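Local atomic coordinates of serine hydrolase CCSP0084 (Cycloclasticus sp. P1, PDB entry 4I3F), a protein that probably hydrolyses esters and the carbon-carbon bonds of meta-cleavage products as a serine hydrolase of the alpha/beta hydrolase family. Residues H98-L110 / V130-F142. Sequence-based numbering, arbitrary orientation.
Sequences HWIDIWVQQQIDL and VTLHLLNRHPERF. With NA (sodium ion), chain D.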
loop_
_atom_site.group_PDB
_atom_site.type_symbol
_atom_site.label_atom_id
_atom_site.label_comp_id
_atom_site.label_asym_id
_atom_site.label_seq_id
_atom_site.Cartn_x
_atom_site.Cartn_y
_atom_site.Cartn_z
ATOM N N HIS A 98 12.069 7.784 9.166
ATOM C CA HIS A 98 12.163 6.819 10.254
ATOM C C HIS A 98 11.050 5.790 10.228
ATOM O O HIS A 98 11.247 4.646 10.643
ATOM C CB HIS A 98 12.208 7.564 11.581
ATOM C CG HIS A 98 13.227 8.651 11.584
ATOM N ND1 HIS A 98 14.568 8.395 11.404
ATOM C CD2 HIS A 98 13.106 9.996 11.681
ATOM C CE1 HIS A 98 15.235 9.535 11.419
ATOM N NE2 HIS A 98 14.372 10.522 11.585
ATOM N N TRP A 99 9.883 6.183 9.726
ATOM C CA TRP A 99 8.796 5.228 9.585
ATOM C C TRP A 99 9.083 4.269 8.438
ATOM O O TRP A 99 8.792 3.081 8.539
ATOM C CB TRP A 99 7.451 5.939 9.421
ATOM C CG TRP A 99 6.883 6.358 10.728
ATOM C CD1 TRP A 99 7.032 7.570 11.337
ATOM C CD2 TRP A 99 6.104 5.552 11.622
ATOM N NE1 TRP A 99 6.386 7.571 12.548
ATOM C CE2 TRP A 99 5.799 6.345 12.741
ATOM C CE3 TRP A 99 5.617 4.241 11.572
ATOM C CZ2 TRP A 99 5.032 5.875 13.811
ATOM C CZ3 TRP A 99 4.864 3.768 12.641
ATOM C CH2 TRP A 99 4.574 4.585 13.742
ATOM N N ILE A 100 9.687 4.767 7.364
ATOM C CA ILE A 100 10.081 3.884 6.269
ATOM C C ILE A 100 11.043 2.794 6.767
ATOM O O ILE A 100 10.897 1.624 6.404
ATOM C CB ILE A 100 10.697 4.662 5.081
ATOM C CG1 ILE A 100 9.616 5.478 4.376
ATOM C CG2 ILE A 100 11.342 3.704 4.083
ATOM C CD1 ILE A 100 10.154 6.650 3.545
ATOM N N ASP A 101 12.001 3.167 7.613
ATOM C CA ASP A 101 12.919 2.193 8.210
ATOM C C ASP A 101 12.146 1.116 8.975
ATOM O O ASP A 101 12.402 -0.081 8.820
ATOM C CB ASP A 101 13.916 2.891 9.140
ATOM C CG ASP A 101 14.934 3.743 8.390
ATOM O OD1 ASP A 101 15.122 3.529 7.172
ATOM O OD2 ASP A 101 15.552 4.621 9.032
ATOM N N ILE A 102 11.187 1.556 9.785
ATOM C CA ILE A 102 10.303 0.654 10.526
ATOM C C ILE A 102 9.454 -0.241 9.609
ATOM O O ILE A 102 9.311 -1.445 9.869
ATOM C CB ILE A 102 9.377 1.452 11.481
ATOM C CG1 ILE A 102 10.140 1.895 12.723
ATOM C CG2 ILE A 102 8.160 0.624 11.873
ATOM C CD1 ILE A 102 9.414 2.943 13.568
ATOM N N TRP A 103 8.881 0.344 8.562
ATOM C CA TRP A 103 8.011 -0.397 7.639
ATOM C C TRP A 103 8.778 -1.479 6.877
ATOM O O TRP A 103 8.272 -2.594 6.687
ATOM C CB TRP A 103 7.316 0.570 6.680
ATOM C CG TRP A 103 6.313 1.468 7.378
ATOM C CD1 TRP A 103 5.578 1.160 8.488
ATOM C CD2 TRP A 103 5.961 2.817 7.024
ATOM N NE1 TRP A 103 4.774 2.223 8.832
ATOM C CE2 TRP A 103 4.995 3.254 7.956
ATOM C CE3 TRP A 103 6.368 3.696 6.011
ATOM C CZ2 TRP A 103 4.425 4.533 7.903
ATOM C CZ3 TRP A 103 5.804 4.965 5.961
ATOM C CH2 TRP A 103 4.850 5.374 6.904
ATOM N N VAL A 104 9.998 -1.153 6.453
ATOM C CA VAL A 104 10.859 -2.125 5.783
ATOM C C VAL A 104 11.196 -3.272 6.740
ATOM O O VAL A 104 10.973 -4.439 6.410
ATOM C CB VAL A 104 12.136 -1.455 5.207
ATOM C CG1 VAL A 104 13.158 -2.499 4.744
ATOM C CG2 VAL A 104 11.760 -0.525 4.046
ATOM N N GLN A 105 11.702 -2.955 7.932
ATOM C CA GLN A 105 12.092 -4.010 8.867
ATOM C C GLN A 105 10.891 -4.854 9.302
ATOM O O GLN A 105 11.015 -6.063 9.520
ATOM C CB GLN A 105 12.841 -3.449 10.088
ATOM C CG GLN A 105 13.507 -4.526 10.936
ATOM C CD GLN A 105 14.554 -5.315 10.158
ATOM O OE1 GLN A 105 15.423 -4.735 9.509
ATOM N NE2 GLN A 105 14.481 -6.642 10.232
ATOM N N GLN A 106 9.726 -4.228 9.417
ATOM C CA GLN A 106 8.514 -4.967 9.767
ATOM C C GLN A 106 8.245 -6.114 8.788
ATOM O O GLN A 106 7.904 -7.229 9.200
ATOM C CB GLN A 106 7.298 -4.034 9.812
ATOM C CG GLN A 106 5.983 -4.783 10.104
ATOM C CD GLN A 106 4.753 -3.917 9.939
ATOM O OE1 GLN A 106 4.787 -2.891 9.255
ATOM N NE2 GLN A 106 3.649 -4.330 10.555
ATOM N N GLN A 107 8.401 -5.857 7.494
ATOM C CA GLN A 107 8.083 -6.891 6.515
ATOM C C GLN A 107 9.116 -8.001 6.516
ATOM O O GLN A 107 8.775 -9.170 6.321
ATOM C CB GLN A 107 7.925 -6.293 5.107
ATOM C CG GLN A 107 6.884 -5.176 5.013
ATOM C CD GLN A 107 5.621 -5.478 5.801
ATOM O OE1 GLN A 107 5.086 -6.577 5.738
ATOM N NE2 GLN A 107 5.146 -4.501 6.554
ATOM N N ILE A 108 10.381 -7.645 6.736
ATOM C CA ILE A 108 11.432 -8.647 6.868
ATOM C C ILE A 108 11.189 -9.503 8.116
ATOM O O ILE A 108 11.288 -10.735 8.059
ATOM C CB ILE A 108 12.826 -8.005 6.939
ATOM C CG1 ILE A 108 13.110 -7.222 5.656
ATOM C CG2 ILE A 108 13.899 -9.067 7.165
ATOM C CD1 ILE A 108 13.048 -8.079 4.409
ATOM N N ASP A 109 10.859 -8.848 9.229
ATOM C CA ASP A 109 10.550 -9.555 10.471
ATOM C C ASP A 109 9.322 -10.454 10.316
ATOM O O ASP A 109 9.250 -11.518 10.935
ATOM C CB ASP A 109 10.320 -8.570 11.618
ATOM C CG ASP A 109 11.591 -7.876 12.062
ATOM O OD1 ASP A 109 12.697 -8.368 11.733
ATOM O OD2 ASP A 109 11.481 -6.833 12.749
ATOM N N LEU A 110 8.361 -10.027 9.501
ATOM C CA LEU A 110 7.174 -10.844 9.225
ATOM C C LEU A 110 7.540 -12.092 8.416
ATOM O O LEU A 110 7.150 -13.204 8.769
ATOM C CB LEU A 110 6.121 -10.020 8.479
ATOM C CG LEU A 110 4.835 -10.720 8.024
ATOM C CD1 LEU A 110 4.098 -11.337 9.204
ATOM C CD2 LEU A 110 3.912 -9.761 7.274
ATOM N N VAL A 130 7.114 1.449 0.343
ATOM C CA VAL A 130 7.773 0.465 1.197
ATOM C C VAL A 130 8.284 -0.699 0.355
ATOM O O VAL A 130 9.396 -1.201 0.580
ATOM C CB VAL A 130 6.829 -0.041 2.323
ATOM C CG1 VAL A 130 7.500 -1.134 3.136
ATOM C CG2 VAL A 130 6.438 1.121 3.241
ATOM N N THR A 131 7.484 -1.115 -0.630
ATOM C CA THR A 131 7.902 -2.178 -1.546
ATOM C C THR A 131 9.192 -1.806 -2.258
ATOM O O THR A 131 10.117 -2.615 -2.337
ATOM C CB THR A 131 6.813 -2.499 -2.590
ATOM O OG1 THR A 131 5.645 -2.998 -1.920
ATOM C CG2 THR A 131 7.309 -3.540 -3.578
ATOM N N LEU A 132 9.259 -0.586 -2.793
ATOM C CA LEU A 132 10.464 -0.154 -3.499
ATOM C C LEU A 132 11.693 -0.181 -2.593
ATOM O O LEU A 132 12.770 -0.623 -3.009
ATOM C CB LEU A 132 10.264 1.240 -4.091
ATOM C CG LEU A 132 9.395 1.254 -5.355
ATOM C CD1 LEU A 132 9.077 2.690 -5.739
ATOM C CD2 LEU A 132 10.130 0.583 -6.497
ATOM N N HIS A 133 11.540 0.299 -1.363
ATOM C CA HIS A 133 12.651 0.249 -0.416
ATOM C C HIS A 133 13.008 -1.172 0.002
ATOM O O HIS A 133 14.177 -1.462 0.235
ATOM C CB HIS A 133 12.371 1.153 0.783
ATOM C CG HIS A 133 12.426 2.605 0.443
ATOM N ND1 HIS A 133 13.548 3.376 0.656
ATOM C CD2 HIS A 133 11.520 3.414 -0.159
ATOM C CE1 HIS A 133 13.319 4.606 0.233
ATOM N NE2 HIS A 133 12.096 4.656 -0.267
ATOM N N LEU A 134 12.018 -2.062 0.059
ATOM C CA LEU A 134 12.291 -3.469 0.345
ATOM C C LEU A 134 13.117 -4.112 -0.770
ATOM O O LEU A 134 14.058 -4.857 -0.496
ATOM C CB LEU A 134 10.991 -4.245 0.557
ATOM C CG LEU A 134 10.425 -4.187 1.980
ATOM C CD1 LEU A 134 8.947 -4.605 1.978
ATOM C CD2 LEU A 134 11.232 -5.080 2.911
ATOM N N LEU A 135 12.772 -3.827 -2.025
ATOM C CA LEU A 135 13.516 -4.391 -3.150
ATOM C C LEU A 135 14.939 -3.847 -3.184
ATOM O O LEU A 135 15.875 -4.548 -3.579
ATOM C CB LEU A 135 12.815 -4.076 -4.482
ATOM C CG LEU A 135 11.365 -4.541 -4.607
ATOM C CD1 LEU A 135 10.791 -4.117 -5.947
ATOM C CD2 LEU A 135 11.263 -6.042 -4.448
ATOM N N ASN A 136 15.105 -2.598 -2.763
ATOM C CA ASN A 136 16.418 -1.973 -2.747
ATOM C C ASN A 136 17.285 -2.529 -1.633
ATOM O O ASN A 136 18.470 -2.809 -1.839
ATOM C CB ASN A 136 16.274 -0.460 -2.561
ATOM C CG ASN A 136 17.612 0.262 -2.586
ATOM O OD1 ASN A 136 18.443 0.052 -3.482
ATOM N ND2 ASN A 136 17.840 1.107 -1.585
ATOM N N ARG A 137 16.693 -2.685 -0.452
ATOM C CA ARG A 137 17.467 -3.035 0.745
ATOM C C ARG A 137 17.623 -4.536 0.951
ATOM O O ARG A 137 18.652 -4.988 1.462
ATOM C CB ARG A 137 16.834 -2.407 1.993
ATOM C CG ARG A 137 16.937 -0.886 2.035
ATOM C CD ARG A 137 16.266 -0.304 3.264
ATOM N NE ARG A 137 15.872 1.086 3.048
ATOM C CZ ARG A 137 15.399 1.884 3.997
ATOM N NH1 ARG A 137 15.271 1.437 5.240
ATOM N NH2 ARG A 137 15.063 3.132 3.701
ATOM N N HIS A 138 16.609 -5.298 0.545
ATOM C CA HIS A 138 16.586 -6.745 0.760
ATOM C C HIS A 138 16.142 -7.482 -0.498
ATOM O O HIS A 138 15.159 -8.231 -0.461
ATOM C CB HIS A 138 15.606 -7.063 1.887
ATOM C CG HIS A 138 15.927 -6.370 3.178
ATOM N ND1 HIS A 138 16.885 -6.833 4.053
ATOM C CD2 HIS A 138 15.415 -5.250 3.739
ATOM C CE1 HIS A 138 16.952 -6.027 5.098
ATOM N NE2 HIS A 138 16.070 -5.057 4.933
ATOM N N PRO A 139 16.870 -7.291 -1.614
ATOM C CA PRO A 139 16.387 -7.806 -2.901
ATOM C C PRO A 139 16.219 -9.328 -2.929
ATOM O O PRO A 139 15.357 -9.822 -3.662
ATOM C CB PRO A 139 17.485 -7.376 -3.884
ATOM C CG PRO A 139 18.707 -7.170 -3.042
ATOM C CD PRO A 139 18.184 -6.636 -1.741
ATOM N N GLU A 140 17.006 -10.054 -2.136
ATOM C CA GLU A 140 16.979 -11.512 -2.167
ATOM C C GLU A 140 15.694 -12.109 -1.578
ATOM O O GLU A 140 15.440 -13.309 -1.723
ATOM C CB GLU A 140 18.199 -12.084 -1.430
ATOM C CG GLU A 140 18.194 -11.879 0.103
ATOM C CD GLU A 140 18.398 -10.424 0.557
ATOM O OE1 GLU A 140 18.735 -9.553 -0.265
ATOM O OE2 GLU A 140 18.227 -10.158 1.759
ATOM N N ARG A 141 14.891 -11.286 -0.915
ATOM C CA ARG A 141 13.696 -11.793 -0.252
ATOM C C ARG A 141 12.468 -11.681 -1.141
ATOM O O ARG A 141 11.367 -12.052 -0.726
ATOM C CB ARG A 141 13.423 -11.033 1.049
ATOM C CG ARG A 141 14.546 -11.103 2.080
ATOM C CD ARG A 141 14.950 -12.534 2.410
ATOM N NE ARG A 141 13.908 -13.276 3.119
ATOM C CZ ARG A 141 13.715 -13.234 4.436
ATOM N NH1 ARG A 141 14.476 -12.464 5.200
ATOM N NH2 ARG A 141 12.744 -13.947 4.995
ATOM N N PHE A 142 12.644 -11.167 -2.359
ATOM C CA PHE A 142 11.489 -10.876 -3.217
ATOM C C PHE A 142 11.627 -11.408 -4.629
ATOM O O PHE A 142 12.735 -11.493 -5.175
ATOM C CB PHE A 142 11.177 -9.370 -3.206
ATOM C CG PHE A 142 10.897 -8.853 -1.835
ATOM C CD1 PHE A 142 11.915 -8.278 -1.061
ATOM C CD2 PHE A 142 9.642 -9.021 -1.271
ATOM C CE1 PHE A 142 11.658 -7.849 0.232
ATOM C CE2 PHE A 142 9.387 -8.594 0.017
ATOM C CZ PHE A 142 10.400 -8.006 0.769
HETATM NA NA NA D . 18.562 -8.663 3.535
HETATM O O HOH W 1 14.343 5.778 5.153
HETATM O O HOH W 2 14.827 -0.581 7.629
HETATM O O HOH W 3 15.656 -3.239 7.260
HETATM O O HOH W 4 16.771 -10.537 4.720
HETATM O O HOH W 5 20.313 -8.707 5.648
#
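Two helices of the alpha/beta hydrolase core, 96-113 and 126-137, pack here; their segments 98-110 and 130-137 cross at 68° with a closest axis approach of 9.3 Å, and Val104 is the knob, seated among Val130, His133, Leu134 and Arg137. Val104 turns CG1 away from its own backbone N (chi1 169°), which brings that methyl to Leu134 CD2 and the edge of the His138 ring, while CG2 meets His133 CB and lies over one face of the Arg137 guanidinium. Toward the start of helix 96-113, Ile100 CG2 sits over the face of the His133 ring, 4.1 Å from its centroid; Trp103, next to Val104, rests its CB 3.6 Å from Val130 CG2. On the solvent side, the extended Arg137 chain delivers NH1 to Asp101 OD1 at 2.9 Å, a salt bridge on the anti side of the carboxylate with the two planes 59° apart. An alanine in place of Arg137 is likely to leave Asp101 without its charged mate and to take the guanidinium cover off Val104 CG2. Further along, Ile108 CG1 lies over the His138 ring face, 3.7 Å from the centroid, and a water links the ring's NE2 to Gln105 OE1. The other ring nitrogen, His138 ND1, binds the sodium ion at 2.5 Å, with Glu140 OE2 and two waters as further ligands; one water also accepts from Arg141 NH1, which is salt-bridged to Asp112, while Arg141 NE bonds the Glu117 carbonyl. Helix 126-137 starts within the GxSxG pattern around Ser125, consistent with the helix that leaves the nucleophile elbow of an alpha/beta hydrolase.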